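Alpha-1,3-glucanase (Streptomyces thermodiastaticus, PDB 7C7D) hydrolyses alpha-1,3-glucan as a thermostable glycoside hydrolase of family GH87, the unit seen here being its calcium-bound catalytic part. Local coordinates at residues Ser85-Arg90 against Ser423-Ala427; Thr541-Ala547 against Gly572-Trp578; Val211-Ala216 against Ala227-Ala231; Gly311-Ser317 against Thr334-Leu340. One frame throughout, in Å; residues are numbered along the deposited sequence.

Contact 1: Ser85-Arg90 against Ser423-Ala427. With CA (calcium ion), chain C.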
loop_
_atom_site.group_PDB
_atom_site.type_symbol
_atom_site.label_atom_id
_atom_site.label_comp_id
_atom_site.label_asym_id
_atom_site.label_seq_id
_atom_site.Cartn_x
_atom_site.Cartn_y
_atom_site.Cartn_z
ATOM N N SER A 85 2.441 15.209 7.191
ATOM C CA SER A 85 1.763 13.999 7.654
ATOM C C SER A 85 1.804 12.894 6.617
ATOM O O SER A 85 1.781 11.712 6.983
ATOM C CB SER A 85 0.312 14.291 8.053
ATOM O OG SER A 85 -0.512 14.544 6.915
ATOM N N GLU A 86 1.855 13.248 5.331
ATOM C CA GLU A 86 1.881 12.253 4.267
ATOM C C GLU A 86 3.290 11.846 3.865
ATOM O O GLU A 86 3.449 11.012 2.973
ATOM C CB GLU A 86 1.106 12.734 3.033
ATOM C CG GLU A 86 -0.414 12.677 3.176
ATOM C CD GLU A 86 -1.142 12.750 1.846
ATOM O OE1 GLU A 86 -0.476 12.951 0.814
ATOM O OE2 GLU A 86 -2.385 12.609 1.840
ATOM N N ALA A 87 4.317 12.416 4.487
ATOM C CA ALA A 87 5.685 12.037 4.175
ATOM C C ALA A 87 6.084 10.773 4.925
ATOM O O ALA A 87 5.696 10.569 6.079
ATOM C CB ALA A 87 6.637 13.167 4.563
ATOM N N SER A 88 6.862 9.922 4.261
ATOM C CA SER A 88 7.529 8.820 4.942
ATOM C C SER A 88 8.323 9.369 6.123
ATOM O O SER A 88 9.072 10.337 5.982
ATOM C CB SER A 88 8.465 8.132 3.947
ATOM O OG SER A 88 8.998 6.931 4.477
ATOM N N GLY A 89 8.146 8.762 7.298
ATOM C CA GLY A 89 8.776 9.289 8.493
ATOM C C GLY A 89 8.182 10.575 9.015
ATOM O O GLY A 89 8.720 11.143 9.973
ATOM N N ARG A 90 7.101 11.063 8.406
ATOM C CA ARG A 90 6.447 12.317 8.771
ATOM C C ARG A 90 7.351 13.524 8.581
ATOM O O ARG A 90 7.095 14.583 9.160
ATOM C CB ARG A 90 5.853 12.289 10.185
ATOM C CG ARG A 90 5.091 11.025 10.498
ATOM C CD ARG A 90 3.949 10.752 9.507
ATOM N NE ARG A 90 3.292 9.518 9.919
ATOM C CZ ARG A 90 1.991 9.270 9.863
ATOM N NH1 ARG A 90 1.148 10.156 9.338
ATOM N NH2 ARG A 90 1.536 8.121 10.351
ATOM N N SER A 423 4.001 1.114 7.394
ATOM C CA SER A 423 4.473 2.325 8.051
ATOM C C SER A 423 3.644 3.525 7.631
ATOM O O SER A 423 3.262 3.655 6.461
ATOM C CB SER A 423 5.937 2.618 7.720
ATOM O OG SER A 423 6.763 1.489 7.963
ATOM N N ASP A 424 3.391 4.406 8.601
ATOM C CA ASP A 424 2.905 5.765 8.358
ATOM C C ASP A 424 1.505 5.774 7.734
ATOM O O ASP A 424 1.320 6.111 6.561
ATOM C CB ASP A 424 3.888 6.549 7.481
ATOM C CG ASP A 424 5.174 6.871 8.199
ATOM O OD1 ASP A 424 5.100 7.388 9.328
ATOM O OD2 ASP A 424 6.259 6.600 7.636
ATOM N N THR A 425 0.515 5.425 8.549
ATOM C CA THR A 425 -0.875 5.523 8.123
ATOM C C THR A 425 -1.539 6.776 8.694
ATOM O O THR A 425 -1.004 7.475 9.556
ATOM C CB THR A 425 -1.665 4.253 8.480
ATOM O OG1 THR A 425 -1.694 4.077 9.900
ATOM C CG2 THR A 425 -1.027 3.027 7.844
ATOM N N ASN A 426 -2.750 7.040 8.207
ATOM C CA ASN A 426 -3.377 8.331 8.441
ATOM C C ASN A 426 -4.823 8.191 8.886
ATOM O O ASN A 426 -5.278 7.088 9.204
ATOM C CB ASN A 426 -3.251 9.182 7.181
ATOM C CG ASN A 426 -1.819 9.567 6.918
ATOM O OD1 ASN A 426 -1.247 10.344 7.672
ATOM N ND2 ASN A 426 -1.224 9.010 5.864
ATOM N N ALA A 427 -5.542 9.309 8.917
ATOM C CA ALA A 427 -6.894 9.310 9.445
ATOM C C ALA A 427 -7.766 8.334 8.672
ATOM O O ALA A 427 -7.615 8.143 7.460
ATOM C CB ALA A 427 -7.488 10.717 9.366
HETATM CA CA CA C . 10.789 11.365 4.670
HETATM O O HOH W 1 7.141 5.160 5.508
#
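R90 and D424 form a salt bridge, R90 NE to D424 OD1 at 2.9 Å. The other carboxylate oxygen, D424 OD2, accepts a hydrogen bond from G89 N at 2.9 Å, so one side chain holds two neighbouring residues. D424 OD1 also pairs with R459. The far end of R90 gives a hydrogen bond from NH2 to T425 O (2.7 Å) and a weak one from NH1 to N426 OD1 (2.9 Å). R90 NH1 also bonds S85 O of its own loop at 2.9 Å, while N426 ND2 turns to Q400. A water links S88 OG and D424 OD2. Apart from these bonds, D424 CB lies over one face of the guanidinium. S88 O binds the calcium ion at 2.4 Å; E63, E65, Q91 and D191 also bind the ion. The contact thus ties the metal-bound loop of the N-terminal beta domain to the beta-helix. Loop 85-90 lies between strands 72-74 and 92-95. Loop 423-427 lies between strands 415-423 and 432-435.

Contact 2: Thr541-Ala547 against Gly572-Trp578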
loop_
_atom_site.group_PDB
_atom_site.type_symbol
_atom_site.label_atom_id
_atom_site.label_comp_id
_atom_site.label_asym_id
_atom_site.label_seq_id
_atom_site.Cartn_x
_atom_site.Cartn_y
_atom_site.Cartn_z
ATOM N N THR A 541 -7.518 -12.846 24.999
ATOM C CA THR A 541 -6.406 -13.335 25.796
ATOM C C THR A 541 -5.112 -12.738 25.271
ATOM O O THR A 541 -4.882 -12.706 24.057
ATOM C CB THR A 541 -6.334 -14.859 25.718
ATOM O OG1 THR A 541 -7.552 -15.405 26.231
ATOM C CG2 THR A 541 -5.155 -15.399 26.529
ATOM N N PHE A 542 -4.272 -12.270 26.191
ATOM C CA PHE A 542 -2.990 -11.667 25.857
ATOM C C PHE A 542 -1.864 -12.425 26.541
ATOM O O PHE A 542 -1.883 -12.597 27.764
ATOM C CB PHE A 542 -2.946 -10.208 26.306
ATOM C CG PHE A 542 -4.012 -9.372 25.662
ATOM C CD1 PHE A 542 -5.310 -9.386 26.158
ATOM C CD2 PHE A 542 -3.740 -8.606 24.545
ATOM C CE1 PHE A 542 -6.309 -8.642 25.566
ATOM C CE2 PHE A 542 -4.746 -7.849 23.937
ATOM C CZ PHE A 542 -6.022 -7.870 24.458
ATOM N N ARG A 543 -0.883 -12.868 25.754
ATOM C CA ARG A 543 0.299 -13.537 26.275
ATOM C C ARG A 543 1.534 -12.964 25.599
ATOM O O ARG A 543 1.506 -12.627 24.413
ATOM C CB ARG A 543 0.290 -15.050 25.959
ATOM C CG ARG A 543 -0.792 -15.873 26.621
ATOM C CD ARG A 543 -0.571 -17.361 26.353
ATOM N NE ARG A 543 -0.676 -17.693 24.934
ATOM C CZ ARG A 543 -1.793 -18.115 24.350
ATOM N NH1 ARG A 543 -2.898 -18.255 25.067
ATOM N NH2 ARG A 543 -1.807 -18.395 23.052
ATOM N N ASN A 544 2.631 -12.883 26.355
ATOM C CA ASN A 544 3.942 -12.611 25.774
ATOM C C ASN A 544 4.014 -11.266 25.059
ATOM O O ASN A 544 4.738 -11.118 24.074
ATOM C CB ASN A 544 4.370 -13.763 24.866
ATOM C CG ASN A 544 4.312 -15.080 25.590
ATOM O OD1 ASN A 544 4.766 -15.169 26.737
ATOM N ND2 ASN A 544 3.725 -16.096 24.966
ATOM N N VAL A 545 3.293 -10.270 25.568
ATOM C CA VAL A 545 3.350 -8.915 25.031
ATOM C C VAL A 545 4.300 -8.108 25.904
ATOM O O VAL A 545 4.024 -7.877 27.085
ATOM C CB VAL A 545 1.957 -8.279 24.975
ATOM C CG1 VAL A 545 2.052 -6.820 24.523
ATOM C CG2 VAL A 545 1.053 -9.082 24.045
ATOM N N THR A 546 5.434 -7.708 25.329
ATOM C CA THR A 546 6.447 -6.908 26.014
ATOM C C THR A 546 6.340 -5.471 25.516
ATOM O O THR A 546 6.511 -5.217 24.321
ATOM C CB THR A 546 7.838 -7.451 25.679
ATOM O OG1 THR A 546 7.923 -8.838 26.042
ATOM C CG2 THR A 546 8.917 -6.659 26.405
ATOM N N ALA A 547 6.077 -4.533 26.423
ATOM C CA ALA A 547 5.912 -3.132 26.067
ATOM C C ALA A 547 6.948 -2.284 26.786
ATOM O O ALA A 547 7.270 -2.534 27.955
ATOM C CB ALA A 547 4.513 -2.629 26.438
ATOM N N GLY A 572 -2.737 -13.996 30.001
ATOM C CA GLY A 572 -2.281 -15.353 29.808
ATOM C C GLY A 572 -0.823 -15.587 30.135
ATOM O O GLY A 572 -0.316 -16.690 29.899
ATOM N N GLY A 573 -0.130 -14.584 30.661
ATOM C CA GLY A 573 1.234 -14.748 31.108
ATOM C C GLY A 573 2.252 -14.176 30.133
ATOM O O GLY A 573 1.988 -13.970 28.945
ATOM N N GLY A 574 3.441 -13.911 30.661
ATOM C CA GLY A 574 4.544 -13.445 29.854
ATOM C C GLY A 574 4.464 -11.999 29.434
ATOM O O GLY A 574 5.280 -11.571 28.613
ATOM N N ASN A 575 3.523 -11.232 29.979
ATOM C CA ASN A 575 3.359 -9.834 29.613
ATOM C C ASN A 575 4.181 -8.962 30.549
ATOM O O ASN A 575 4.306 -9.261 31.739
ATOM C CB ASN A 575 1.886 -9.439 29.719
ATOM C CG ASN A 575 0.997 -10.239 28.782
ATOM O OD1 ASN A 575 1.259 -10.324 27.580
ATOM N ND2 ASN A 575 -0.064 -10.827 29.329
ATOM N N SER A 576 4.733 -7.875 30.017
ATOM C CA SER A 576 5.478 -6.957 30.865
ATOM C C SER A 576 5.428 -5.552 30.290
ATOM O O SER A 576 5.324 -5.366 29.076
ATOM C CB SER A 576 6.941 -7.388 31.037
ATOM O OG SER A 576 7.638 -7.342 29.803
ATOM N N GLY A 577 5.503 -4.565 31.180
ATOM C CA GLY A 577 5.586 -3.177 30.787
ATOM C C GLY A 577 4.266 -2.484 30.556
ATOM O O GLY A 577 4.262 -1.283 30.250
ATOM N N TRP A 578 3.143 -3.185 30.695
ATOM C CA TRP A 578 1.842 -2.568 30.470
ATOM C C TRP A 578 0.837 -3.016 31.522
ATOM O O TRP A 578 -0.354 -3.186 31.238
ATOM C CB TRP A 578 1.341 -2.783 29.036
ATOM C CG TRP A 578 1.204 -4.214 28.597
ATOM C CD1 TRP A 578 2.219 -5.095 28.316
ATOM C CD2 TRP A 578 -0.018 -4.927 28.363
ATOM N NE1 TRP A 578 1.701 -6.311 27.942
ATOM C CE2 TRP A 578 0.332 -6.234 27.959
ATOM C CE3 TRP A 578 -1.372 -4.590 28.467
ATOM C CZ2 TRP A 578 -0.623 -7.202 27.651
ATOM C CZ3 TRP A 578 -2.319 -5.552 28.162
ATOM C CH2 TRP A 578 -1.939 -6.846 27.758
HETATM O O HOH W 2 7.278 -9.623 28.443
HETATM O O HOH W 3 8.712 -4.722 29.181
#
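This is parallel coil-to-coil pairing near the C-terminal end of a right-handed parallel beta-helix. Segment 541-547 runs along strand 538-550. On the next coil, the loop 572-578 follows strand 567-571. Both chains turn a corner and stay in step, with R543 near G572 and A547 near G577. Backbone bonds join them at intervals: G572 N to F542 O (2.8 Å), N544 N to G573 O (2.9 Å), S576 N to V545 O (3.0 Å) and A547 N to S576 O (2.9 Å). T546 and S576 form a single beta bridge.

At the corner N575 takes over with its side chain. N575 ND2 donates to F542 O at 3.0 Å, and N575 OD1 accepts from V545 N at 2.9 Å. Glycines suit the close approach: a CB on G572 would clash with R543 CG, and one on G574 with N544 OD1. On the outside, a water joins T546 OG1, G574 O and S576 OG.

The W578 ring tucks into the interior of the coil, against V545 and A547. It turns an edge toward the face of F542, an offset edge-to-face pair with centroids 5.7 Å apart and planes at 71°. V531 and V532 of strand 530-534 also touch it. The indole is fixed by a hydrogen bond from W578 NE1 to V545 O, 2.9 Å long.

Contact 3: Val211-Ala216 against Ala227-Ala231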
loop_
_atom_site.group_PDB
_atom_site.type_symbol
_atom_site.label_atom_id
_atom_site.label_comp_id
_atom_site.label_asym_id
_atom_site.label_seq_id
_atom_site.Cartn_x
_atom_site.Cartn_y
_atom_site.Cartn_z
ATOM N N VAL A 211 4.545 -7.603 -30.003
ATOM C CA VAL A 211 3.471 -6.652 -30.283
ATOM C C VAL A 211 3.838 -5.725 -31.434
ATOM O O VAL A 211 2.958 -5.261 -32.166
ATOM C CB VAL A 211 3.061 -5.858 -29.022
ATOM C CG1 VAL A 211 2.477 -6.776 -27.976
ATOM C CG2 VAL A 211 4.238 -5.081 -28.461
ATOM N N THR A 212 5.129 -5.421 -31.608
ATOM C CA THR A 212 5.517 -4.540 -32.705
ATOM C C THR A 212 5.341 -5.215 -34.057
ATOM O O THR A 212 5.106 -4.535 -35.062
ATOM C CB THR A 212 6.945 -4.021 -32.516
ATOM O OG1 THR A 212 7.850 -5.122 -32.376
ATOM C CG2 THR A 212 7.023 -3.135 -31.280
ATOM N N ASP A 213 5.437 -6.545 -34.105
ATOM C CA ASP A 213 5.146 -7.259 -35.341
ATOM C C ASP A 213 3.665 -7.209 -35.693
ATOM O O ASP A 213 3.308 -7.432 -36.854
ATOM C CB ASP A 213 5.622 -8.710 -35.242
ATOM C CG ASP A 213 7.136 -8.829 -35.228
ATOM O OD1 ASP A 213 7.818 -7.823 -35.520
ATOM O OD2 ASP A 213 7.644 -9.930 -34.933
ATOM N N LYS A 214 2.802 -6.918 -34.723
ATOM C CA LYS A 214 1.374 -6.774 -34.952
ATOM C C LYS A 214 0.949 -5.318 -35.070
ATOM O O LYS A 214 -0.250 -5.025 -35.028
ATOM C CB LYS A 214 0.583 -7.472 -33.844
ATOM C CG LYS A 214 0.838 -8.966 -33.756
ATOM C CD LYS A 214 0.274 -9.689 -34.967
ATOM C CE LYS A 214 0.544 -11.180 -34.903
ATOM N NZ LYS A 214 -0.104 -11.892 -36.042
ATOM N N GLY A 215 1.901 -4.401 -35.206
ATOM C CA GLY A 215 1.590 -3.014 -35.465
ATOM C C GLY A 215 1.649 -2.086 -34.274
ATOM O O GLY A 215 1.255 -0.923 -34.405
ATOM N N ALA A 216 2.120 -2.552 -33.121
ATOM C CA ALA A 216 2.229 -1.670 -31.967
ATOM C C ALA A 216 3.292 -0.611 -32.222
ATOM O O ALA A 216 4.309 -0.871 -32.872
ATOM C CB ALA A 216 2.587 -2.469 -30.714
ATOM N N ALA A 227 -3.089 -3.831 -31.654
ATOM C CA ALA A 227 -1.915 -4.677 -31.829
ATOM C C ALA A 227 -1.746 -5.644 -30.664
ATOM O O ALA A 227 -1.440 -6.825 -30.869
ATOM C CB ALA A 227 -0.661 -3.820 -31.992
ATOM N N PHE A 228 -1.928 -5.162 -29.433
ATOM C CA PHE A 228 -1.837 -6.064 -28.287
ATOM C C PHE A 228 -2.922 -7.127 -28.356
ATOM O O PHE A 228 -2.670 -8.308 -28.088
ATOM C CB PHE A 228 -1.958 -5.275 -26.982
ATOM C CG PHE A 228 -0.661 -4.692 -26.491
ATOM C CD1 PHE A 228 0.122 -3.892 -27.312
ATOM C CD2 PHE A 228 -0.228 -4.936 -25.194
ATOM C CE1 PHE A 228 1.313 -3.354 -26.849
ATOM C CE2 PHE A 228 0.961 -4.404 -24.731
ATOM C CZ PHE A 228 1.733 -3.613 -25.555
ATOM N N ARG A 229 -4.137 -6.720 -28.716
ATOM C CA ARG A 229 -5.236 -7.660 -28.893
ATOM C C ARG A 229 -4.887 -8.712 -29.940
ATOM O O ARG A 229 -5.101 -9.912 -29.728
ATOM C CB ARG A 229 -6.463 -6.855 -29.310
ATOM C CG ARG A 229 -7.798 -7.541 -29.284
ATOM C CD ARG A 229 -8.837 -6.463 -29.548
ATOM N NE ARG A 229 -10.191 -6.971 -29.691
ATOM C CZ ARG A 229 -11.155 -6.303 -30.312
ATOM N NH1 ARG A 229 -10.897 -5.116 -30.845
ATOM N NH2 ARG A 229 -12.371 -6.820 -30.406
ATOM N N ASP A 230 -4.332 -8.276 -31.074
ATOM C CA ASP A 230 -3.964 -9.212 -32.135
ATOM C C ASP A 230 -2.849 -10.151 -31.690
ATOM O O ASP A 230 -2.861 -11.341 -32.027
ATOM C CB ASP A 230 -3.540 -8.446 -33.389
ATOM C CG ASP A 230 -4.694 -7.716 -34.054
ATOM O OD1 ASP A 230 -5.863 -8.051 -33.773
ATOM O OD2 ASP A 230 -4.427 -6.810 -34.870
ATOM N N ALA A 231 -1.866 -9.636 -30.948
ATOM C CA ALA A 231 -0.778 -10.485 -30.476
ATOM C C ALA A 231 -1.290 -11.538 -29.504
ATOM O O ALA A 231 -0.891 -12.706 -29.580
ATOM C CB ALA A 231 0.314 -9.631 -29.833
HETATM O O HOH W 4 -2.814 -4.482 -35.172
#
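A227 opens the contact on helix 225-234. Its methyl fits against the turn opposite, with A227 CB 3.3 Å from both K214 O and A216 N and 3.7 Å from A216 CB. F228 starts away from the loop, but its ring swings back. V211 CG1 sits over the F228 ring face in a CH-pi contact, 3.8 Å from the centroid, and A216 CB lies near the ring edge. D230 meets K214 through carbon, CB to CB at 4.3 Å, and a water bridges D230 OD2 and K214 O. D230 OD1 is hydrogen-bonded to Q226. A231 CB closes the row, 4.0 Å from V211 CG1 and from K214 CG.

No direct hydrogen bond crosses the interface. The loop is held by its own bonds, K214 N and A216 N both reaching V211 O. V240 of strand 238-242 also touches V211 and A231. The short helix and the turn after strand 209-210 pack at the N-terminal end of the beta-helix, consistent with the helical cap common in pectate lyase-like folds.

Contact 4: Gly311-Ser317 against Thr334-Leu340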
loop_
_atom_site.group_PDB
_atom_site.type_symbol
_atom_site.label_atom_id
_atom_site.label_comp_id
_atom_site.label_asym_id
_atom_site.label_seq_id
_atom_site.Cartn_x
_atom_site.Cartn_y
_atom_site.Cartn_z
ATOM N N GLY A 311 -11.410 -6.796 -12.646
ATOM C CA GLY A 311 -12.179 -8.006 -12.838
ATOM C C GLY A 311 -11.400 -9.281 -12.586
ATOM O O GLY A 311 -10.791 -9.468 -11.525
ATOM N N SER A 312 -11.395 -10.167 -13.573
ATOM C CA SER A 312 -10.943 -11.537 -13.389
ATOM C C SER A 312 -9.785 -11.863 -14.319
ATOM O O SER A 312 -9.876 -11.644 -15.535
ATOM C CB SER A 312 -12.102 -12.498 -13.661
ATOM O OG SER A 312 -11.641 -13.822 -13.830
ATOM N N LEU A 313 -8.720 -12.428 -13.747
ATOM C CA LEU A 313 -7.630 -12.996 -14.522
ATOM C C LEU A 313 -7.758 -14.505 -14.672
ATOM O O LEU A 313 -6.881 -15.137 -15.271
ATOM C CB LEU A 313 -6.280 -12.646 -13.894
ATOM C CG LEU A 313 -5.935 -11.159 -13.888
ATOM C CD1 LEU A 313 -4.623 -10.930 -13.149
ATOM C CD2 LEU A 313 -5.864 -10.614 -15.309
ATOM N N GLY A 314 -8.842 -15.088 -14.163
ATOM C CA GLY A 314 -9.074 -16.506 -14.268
ATOM C C GLY A 314 -8.190 -17.316 -13.344
ATOM O O GLY A 314 -7.378 -16.778 -12.589
ATOM N N PRO A 315 -8.343 -18.635 -13.395
ATOM C CA PRO A 315 -7.534 -19.517 -12.542
ATOM C C PRO A 315 -6.113 -19.689 -13.061
ATOM O O PRO A 315 -5.847 -19.638 -14.263
ATOM C CB PRO A 315 -8.286 -20.853 -12.618
ATOM C CG PRO A 315 -8.956 -20.813 -13.972
ATOM C CD PRO A 315 -9.356 -19.370 -14.173
ATOM N N GLY A 316 -5.189 -19.921 -12.127
ATOM C CA GLY A 316 -3.829 -20.268 -12.509
ATOM C C GLY A 316 -3.042 -19.129 -13.118
ATOM O O GLY A 316 -2.202 -19.360 -13.996
ATOM N N SER A 317 -3.275 -17.905 -12.665
ATOM C CA SER A 317 -2.674 -16.731 -13.267
ATOM C C SER A 317 -1.659 -16.099 -12.323
ATOM O O SER A 317 -1.550 -16.459 -11.146
ATOM C CB SER A 317 -3.765 -15.733 -13.651
ATOM O OG SER A 317 -4.499 -16.267 -14.738
ATOM N N THR A 334 -12.271 -9.389 -8.957
ATOM C CA THR A 334 -13.561 -9.983 -8.655
ATOM C C THR A 334 -13.675 -11.287 -9.422
ATOM O O THR A 334 -12.929 -11.536 -10.369
ATOM C CB THR A 334 -14.708 -9.083 -9.133
ATOM O OG1 THR A 334 -14.593 -8.867 -10.550
ATOM C CG2 THR A 334 -14.680 -7.748 -8.414
ATOM N N GLY A 335 -14.635 -12.114 -9.017
ATOM C CA GLY A 335 -14.897 -13.324 -9.772
ATOM C C GLY A 335 -13.798 -14.354 -9.584
ATOM O O GLY A 335 -13.161 -14.445 -8.530
ATOM N N THR A 336 -13.565 -15.140 -10.629
ATOM C CA THR A 336 -12.631 -16.255 -10.525
ATOM C C THR A 336 -11.198 -15.768 -10.688
ATOM O O THR A 336 -10.818 -15.278 -11.758
ATOM C CB THR A 336 -12.951 -17.309 -11.579
ATOM O OG1 THR A 336 -14.298 -17.752 -11.397
ATOM C CG2 THR A 336 -12.003 -18.501 -11.459
ATOM N N ASN A 337 -10.405 -15.917 -9.631
ATOM C CA ASN A 337 -8.975 -15.644 -9.662
ATOM C C ASN A 337 -8.232 -16.740 -8.915
ATOM O O ASN A 337 -7.237 -16.482 -8.233
ATOM C CB ASN A 337 -8.657 -14.275 -9.062
ATOM C CG ASN A 337 -9.017 -13.143 -9.996
ATOM O OD1 ASN A 337 -8.400 -12.976 -11.051
ATOM N ND2 ASN A 337 -10.019 -12.356 -9.616
ATOM N N ASP A 338 -8.707 -17.983 -9.034
ATOM C CA ASP A 338 -8.212 -19.063 -8.184
ATOM C C ASP A 338 -6.702 -19.174 -8.290
ATOM O O ASP A 338 -6.148 -19.249 -9.389
ATOM C CB ASP A 338 -8.801 -20.405 -8.631
ATOM C CG ASP A 338 -10.312 -20.481 -8.517
ATOM O OD1 ASP A 338 -10.975 -19.487 -8.182
ATOM O OD2 ASP A 338 -10.842 -21.578 -8.799
ATOM N N ASP A 339 -6.041 -19.216 -7.136
ATOM C CA ASP A 339 -4.608 -19.478 -7.055
ATOM C C ASP A 339 -3.764 -18.368 -7.662
ATOM O O ASP A 339 -2.577 -18.568 -7.921
ATOM C CB ASP A 339 -4.245 -20.851 -7.638
ATOM C CG ASP A 339 -5.162 -21.937 -7.137
ATOM O OD1 ASP A 339 -5.256 -22.075 -5.908
ATOM O OD2 ASP A 339 -5.819 -22.621 -7.954
ATOM N N LEU A 340 -4.341 -17.187 -7.876
ATOM C CA LEU A 340 -3.584 -16.074 -8.433
ATOM C C LEU A 340 -2.406 -15.738 -7.528
ATOM O O LEU A 340 -2.538 -15.698 -6.301
ATOM C CB LEU A 340 -4.497 -14.851 -8.563
ATOM C CG LEU A 340 -3.863 -13.520 -8.975
ATOM C CD1 LEU A 340 -3.350 -13.562 -10.413
ATOM C CD2 LEU A 340 -4.852 -12.387 -8.804
HETATM O O HOH W 5 -5.252 -16.986 -10.915
HETATM O O HOH W 6 -1.244 -19.085 -10.277
#
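N337 reaches across with its amide: N337 OD1 accepts a hydrogen bond from L313 N at 2.8 Å and lies 3.6 Å from L313 CB. Around it, the loops 311-317 and 334-340 of successive beta-helix coils run side by side in the same direction. T334 N bonds G311 O at 3.0 Å, where the strands 309-311 and 331-333 end. S312 OG donates to T336 O at 2.7 Å, and G314 N makes a weak bond to that same T336 O at 3.1 Å. Further on, G316 N meets D338 O at 3.0 Å.

The far end uses water. One water accepts from S317 N and lies within hydrogen-bonding distance of G314 O and D338 O. Another bridges S317 O and D339 O. There, N337 to L340 form a type II beta turn, with D339 in the position of positive phi. D339 OD1 bonds N363 of the following coil.

Apolar contact is small. L313 CD1 meets L340 CD1 at 4.0 Å, and P315 CB lies 4.0 Å from D338 CB. The loops are therefore matched mainly by polar groups. Direct backbone bonds are supplemented by N337 OD1 for L313 N, by S312 OG for T336 O, and by waters near S317.

In the fold
Contacts 2, 3 and 4 all belong to the parallel beta-helix, while contact 1 joins it to the N-terminal beta domain. Along the chain contact 1 opens first, and contacts 3 and 4 both fall between its two segments. Contact 2 comes last, after contact 1 has closed. Contacts 3 and 2 lie toward the N- and C-terminal ends of the beta-helix, with centres about 60 Å apart. Contact 4 is between them, with its centre about 25 Å from that of contact 3 and about 41 Å from that of contact 2. Contact 1 is about 28 Å from contact 2, centre to centre. None touch. Contact 1 thus bridges two domains, while the others sample the beta-helix at both ends and between.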